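Long-range contacts in chitinase (Thermococcus chitonophagus, PDB 5XSW), which probably hydrolyses chitin as an endochitinase, this chain pairing an amino-terminal beta-sandwich domain with a largely helical glycan-binding domain: residues I111-I115 with I152-P156; A193-E197 with F453-R458. All blocks are in the same frame, centred on the assembly; numbering follows the deposited sequence.

Contact 1. Residues I111-I115 with I152-P156; sequences IYPTI and IMYNP
A single proline ring, that of P113, lies against all three residues of an inverse gamma turn, and no hydrogen bond joins the two loops. The turn is centred on M153 (phi/psi -90/72°) and closed by a weak bond from Y154 N to I152 O of 3.0 Å. P113 CG sits 3.6 Å from I152 CG2, 3.5 Å from M153 O, 3.7 Å from Y154 CA and 3.8 Å from Y154 CD1. Residues 111-114 are extended (psi 103 to 152°), whereas I115 enters the helical region at -81/-47°. The segments run in the same general sense: P113 CA faces Y154 CA at 5.5 Å, and I115 CA faces P156 CA at 6.1 Å. This is not strand pairing.

Apolar contacts flank the central ring. I111 CG2 meets the edge of the Y154 ring at CE1, 3.8 Å away, where the m rotamer of Y154 has swung the ring back although its CA-to-CB bond points away. Farther along, I115, with both chi angles m, brings CD1 to 3.9 Å from P156 CG and 4.1 Å from M153 CB.

The contact joins the loop following strand 98-104, at the exit from the beta-sandwich, to the loop following helix 136-139, burying 330 Å² in total. Y154 OH hydrogen-bonds E328 and R304, and I111 O also accepts from R304. Van der Waals packing thus fits the loops together, while Y154 OH and I111 O bond to residues of neighbouring helices.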
loop_
_atom_site.group_PDB
_atom_site.type_symbol
_atom_site.label_atom_id
_atom_site.label_comp_id
_atom_site.label_asym_id
_atom_site.label_seq_id
_atom_site.Cartn_x
_atom_site.Cartn_y
_atom_site.Cartn_z
ATOM N N ILE A 111 -20.200 -2.274 14.871
ATOM C CA ILE A 111 -21.086 -1.197 15.318
ATOM C C ILE A 111 -20.849 0.123 14.584
ATOM O O ILE A 111 -19.740 0.686 14.667
ATOM C CB ILE A 111 -20.943 -0.934 16.825
ATOM C CG1 ILE A 111 -21.328 -2.199 17.645
ATOM C CG2 ILE A 111 -21.805 0.356 17.246
ATOM C CD1 ILE A 111 -20.843 -2.077 19.106
ATOM N N TYR A 112 -21.864 0.608 13.861
ATOM C CA TYR A 112 -21.791 1.933 13.248
ATOM C C TYR A 112 -22.950 2.763 13.831
ATOM O O TYR A 112 -24.059 2.633 13.385
ATOM C CB TYR A 112 -21.920 1.863 11.717
ATOM C CG TYR A 112 -20.593 1.475 11.070
ATOM C CD1 TYR A 112 -19.482 2.332 11.183
ATOM C CD2 TYR A 112 -20.442 0.260 10.408
ATOM C CE1 TYR A 112 -18.199 1.965 10.614
ATOM C CE2 TYR A 112 -19.192 -0.113 9.840
ATOM C CZ TYR A 112 -18.093 0.780 9.948
ATOM O OH TYR A 112 -16.877 0.422 9.395
ATOM N N PRO A 113 -22.657 3.634 14.758
ATOM C CA PRO A 113 -23.755 4.296 15.470
ATOM C C PRO A 113 -24.582 5.214 14.570
ATOM O O PRO A 113 -24.104 5.754 13.583
ATOM C CB PRO A 113 -23.042 5.117 16.539
ATOM C CG PRO A 113 -21.552 4.620 16.550
ATOM C CD PRO A 113 -21.304 4.045 15.221
ATOM N N THR A 114 -25.847 5.385 14.927
ATOM C CA THR A 114 -26.694 6.391 14.292
ATOM C C THR A 114 -26.489 7.740 14.970
ATOM O O THR A 114 -26.650 7.895 16.178
ATOM C CB THR A 114 -28.183 5.975 14.362
ATOM O OG1 THR A 114 -28.319 4.820 13.569
ATOM C CG2 THR A 114 -29.102 7.079 13.750
ATOM N N ILE A 115 -26.075 8.725 14.206
ATOM C CA ILE A 115 -25.837 10.038 14.796
ATOM C C ILE A 115 -27.218 10.760 14.933
ATOM O O ILE A 115 -27.524 11.342 15.967
ATOM C CB ILE A 115 -24.910 10.926 13.918
ATOM C CG1 ILE A 115 -23.603 10.182 13.525
ATOM C CG2 ILE A 115 -24.687 12.300 14.599
ATOM C CD1 ILE A 115 -22.834 9.689 14.741
ATOM N N ILE A 152 -14.666 6.654 17.322
ATOM C CA ILE A 152 -16.065 6.416 16.839
ATOM C C ILE A 152 -17.039 7.169 17.743
ATOM O O ILE A 152 -16.882 7.120 18.956
ATOM C CB ILE A 152 -16.435 4.883 16.812
ATOM C CG1 ILE A 152 -15.532 4.128 15.793
ATOM C CG2 ILE A 152 -17.951 4.642 16.480
ATOM C CD1 ILE A 152 -15.870 4.501 14.331
ATOM N N MET A 153 -18.048 7.819 17.153
ATOM C CA MET A 153 -18.940 8.668 17.915
ATOM C C MET A 153 -20.116 7.787 18.416
ATOM O O MET A 153 -21.204 7.850 17.857
ATOM C CB MET A 153 -19.470 9.837 17.063
ATOM C CG MET A 153 -20.215 10.917 17.995
ATOM S SD MET A 153 -19.041 11.987 18.841
ATOM C CE MET A 153 -18.784 13.307 17.668
ATOM N N TYR A 154 -19.859 6.916 19.391
ATOM C CA TYR A 154 -20.946 6.053 19.916
ATOM C C TYR A 154 -22.022 6.904 20.597
ATOM O O TYR A 154 -23.167 6.565 20.544
ATOM C CB TYR A 154 -20.404 5.039 20.923
ATOM C CG TYR A 154 -19.397 4.057 20.340
ATOM C CD1 TYR A 154 -19.823 3.007 19.586
ATOM C CD2 TYR A 154 -18.011 4.206 20.591
ATOM C CE1 TYR A 154 -18.854 2.066 19.026
ATOM C CE2 TYR A 154 -17.032 3.271 20.057
ATOM C CZ TYR A 154 -17.472 2.226 19.291
ATOM O OH TYR A 154 -16.587 1.299 18.762
ATOM N N ASN A 155 -21.636 7.998 21.244
ATOM C CA ASN A 155 -22.603 8.839 21.985
ATOM C C ASN A 155 -22.538 10.329 21.568
ATOM O O ASN A 155 -21.951 11.158 22.248
ATOM C CB ASN A 155 -22.336 8.693 23.501
ATOM C CG ASN A 155 -22.367 7.211 23.984
ATOM O OD1 ASN A 155 -21.329 6.649 24.386
ATOM N ND2 ASN A 155 -23.560 6.599 23.993
ATOM N N PRO A 156 -23.067 10.640 20.406
ATOM C CA PRO A 156 -22.946 11.970 19.817
ATOM C C PRO A 156 -23.521 12.995 20.784
ATOM O O PRO A 156 -24.539 12.727 21.465
ATOM C CB PRO A 156 -23.782 11.875 18.533
ATOM C CG PRO A 156 -24.075 10.474 18.342
ATOM C CD PRO A 156 -23.885 9.728 19.597
#

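Contact 2. Residues A193-E197 with F453-R458; sequences ALAYE and FLTILR
Helices 193-197 and 453-458 cross at -62°, their axes approaching to 10.2 Å, with A193 CA 7.0 Å from L454 CA and L194 CA 7.1 Å from L457 CA. E197 and R458 form a side-on, two-point salt bridge: R458 NH2 donates to E197 OE1 (2.9 Å, 150°) and R458 NE to E197 OE2 (3.0 Å, 170°). With R458 m, t, t and E197 t, p, each carboxylate oxygen has its own donor. R458 NH1 is satisfied by P159 O, and E197 O accepts from K200 NZ. E197 N bonds A193 O (2.9 Å), L457 N bonds F453 O (2.9 Å) and R458 N bonds L454 O (3.0 Å). A kink marks 454 and 455, whose N atoms lack a bond to the preceding turn.

L457 CD1 wedges against helix 193-197, 3.4 Å from A193 O. A193 CB touches the edge of the F453 ring at CD2 (3.5 Å), and L454 CD1 reaches Y196 CE2 (4.0 Å).

This buried packing of helices 186-199 and 449-461 in the helical domain, ion pair included, is flanked by helix 399-412, whose F405 meets F453 edge-to-face, while helix 421-439 packs on T455 and I456.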
loop_
_atom_site.group_PDB
_atom_site.type_symbol
_atom_site.label_atom_id
_atom_site.label_comp_id
_atom_site.label_asym_id
_atom_site.label_seq_id
_atom_site.Cartn_x
_atom_site.Cartn_y
_atom_site.Cartn_z
ATOM N N ALA A 193 -17.191 16.675 8.139
ATOM C CA ALA A 193 -18.598 16.424 8.493
ATOM C C ALA A 193 -19.047 15.193 7.748
ATOM O O ALA A 193 -19.841 14.394 8.253
ATOM C CB ALA A 193 -19.505 17.657 8.139
ATOM N N LEU A 194 -18.558 15.027 6.522
ATOM C CA LEU A 194 -18.976 13.880 5.746
ATOM C C LEU A 194 -18.308 12.628 6.335
ATOM O O LEU A 194 -18.936 11.569 6.368
ATOM C CB LEU A 194 -18.617 14.014 4.242
ATOM C CG LEU A 194 -18.910 12.772 3.368
ATOM C CD1 LEU A 194 -20.426 12.392 3.503
ATOM C CD2 LEU A 194 -18.559 13.000 1.881
ATOM N N ALA A 195 -17.051 12.728 6.767
ATOM C CA ALA A 195 -16.416 11.570 7.413
ATOM C C ALA A 195 -17.230 11.126 8.646
ATOM O O ALA A 195 -17.362 9.957 8.929
ATOM C CB ALA A 195 -14.938 11.918 7.856
ATOM N N TYR A 196 -17.695 12.111 9.404
ATOM C CA TYR A 196 -18.517 11.887 10.609
ATOM C C TYR A 196 -19.825 11.188 10.233
ATOM O O TYR A 196 -20.131 10.136 10.712
ATOM C CB TYR A 196 -18.805 13.250 11.238
ATOM C CG TYR A 196 -19.635 13.272 12.513
ATOM C CD1 TYR A 196 -19.642 12.200 13.403
ATOM C CD2 TYR A 196 -20.383 14.416 12.843
ATOM C CE1 TYR A 196 -20.385 12.267 14.603
ATOM C CE2 TYR A 196 -21.133 14.475 14.012
ATOM C CZ TYR A 196 -21.142 13.399 14.872
ATOM O OH TYR A 196 -21.872 13.486 16.049
ATOM N N GLU A 197 -20.592 11.779 9.331
ATOM C CA GLU A 197 -21.910 11.227 9.008
ATOM C C GLU A 197 -21.809 9.900 8.259
ATOM O O GLU A 197 -22.592 8.959 8.474
ATOM C CB GLU A 197 -22.756 12.287 8.202
ATOM C CG GLU A 197 -24.243 11.833 7.957
ATOM C CD GLU A 197 -25.050 11.642 9.267
ATOM O OE1 GLU A 197 -24.734 12.273 10.332
ATOM O OE2 GLU A 197 -26.037 10.880 9.219
ATOM N N PHE A 453 -25.398 21.668 8.487
ATOM C CA PHE A 453 -24.773 20.858 7.437
ATOM C C PHE A 453 -25.020 19.332 7.575
ATOM O O PHE A 453 -25.109 18.625 6.566
ATOM C CB PHE A 453 -23.229 21.163 7.329
ATOM C CG PHE A 453 -22.613 20.579 6.069
ATOM C CD1 PHE A 453 -23.022 21.011 4.832
ATOM C CD2 PHE A 453 -21.632 19.577 6.140
ATOM C CE1 PHE A 453 -22.500 20.450 3.637
ATOM C CE2 PHE A 453 -21.085 19.015 4.988
ATOM C CZ PHE A 453 -21.512 19.442 3.729
ATOM N N LEU A 454 -25.163 18.796 8.798
ATOM C CA LEU A 454 -25.497 17.374 8.881
ATOM C C LEU A 454 -26.848 17.060 8.227
ATOM O O LEU A 454 -27.022 16.005 7.602
ATOM C CB LEU A 454 -25.554 16.878 10.331
ATOM C CG LEU A 454 -24.194 16.686 11.020
ATOM C CD1 LEU A 454 -24.383 16.143 12.480
ATOM C CD2 LEU A 454 -23.342 15.694 10.153
ATOM N N THR A 455 -27.783 17.999 8.345
ATOM C CA THR A 455 -29.123 17.764 7.725
ATOM C C THR A 455 -28.997 17.779 6.188
ATOM O O THR A 455 -29.551 16.932 5.485
ATOM C CB THR A 455 -30.133 18.808 8.270
ATOM O OG1 THR A 455 -30.331 18.571 9.674
ATOM C CG2 THR A 455 -31.514 18.630 7.554
ATOM N N ILE A 456 -28.159 18.691 5.664
ATOM C CA ILE A 456 -27.870 18.716 4.232
ATOM C C ILE A 456 -27.257 17.396 3.774
ATOM O O ILE A 456 -27.650 16.793 2.747
ATOM C CB ILE A 456 -26.896 19.868 3.865
ATOM C CG1 ILE A 456 -27.522 21.259 4.098
ATOM C CG2 ILE A 456 -26.355 19.631 2.417
ATOM C CD1 ILE A 456 -28.689 21.623 3.072
ATOM N N LEU A 457 -26.262 16.927 4.522
ATOM C CA LEU A 457 -25.677 15.602 4.199
ATOM C C LEU A 457 -26.717 14.445 4.186
ATOM O O LEU A 457 -26.703 13.574 3.288
ATOM C CB LEU A 457 -24.560 15.262 5.196
ATOM C CG LEU A 457 -23.245 16.094 5.024
ATOM C CD1 LEU A 457 -22.174 15.715 6.086
ATOM C CD2 LEU A 457 -22.679 15.935 3.587
ATOM N N ARG A 458 -27.612 14.457 5.158
ATOM C CA ARG A 458 -28.630 13.391 5.272
ATOM C C ARG A 458 -29.592 13.443 4.114
ATOM O O ARG A 458 -29.951 12.402 3.541
ATOM C CB ARG A 458 -29.394 13.532 6.611
ATOM C CG ARG A 458 -28.527 13.049 7.754
ATOM C CD ARG A 458 -29.096 13.223 9.140
ATOM N NE ARG A 458 -28.021 12.963 10.090
ATOM C CZ ARG A 458 -27.954 13.475 11.299
ATOM N NH1 ARG A 458 -28.917 14.267 11.744
ATOM N NH2 ARG A 458 -26.904 13.232 12.060
#

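In the fold
Helix 186-199 is the element the two contacts share: contact 2 packs it on helix 449-461, and the loops of contact 1 lie on it through Y196. Y196 OH is 3.4 Å from I115 CG2, 3.5 Å from M153 CE and 3.5 Å from P156 CB; I115 CG2 is also 3.5 Å from R458 NH2. Centres 13 Å apart thus form one continuous packed region. All eight touching residues of contact 2 are buried, against three of eight in contact 1. The buried crossing contains an ion pair, whereas the partly exposed loop contact has no hydrogen bond or salt bridge between its segments and is chiefly apolar packing. Neither includes residues of the glycan pocket; both are structural packing.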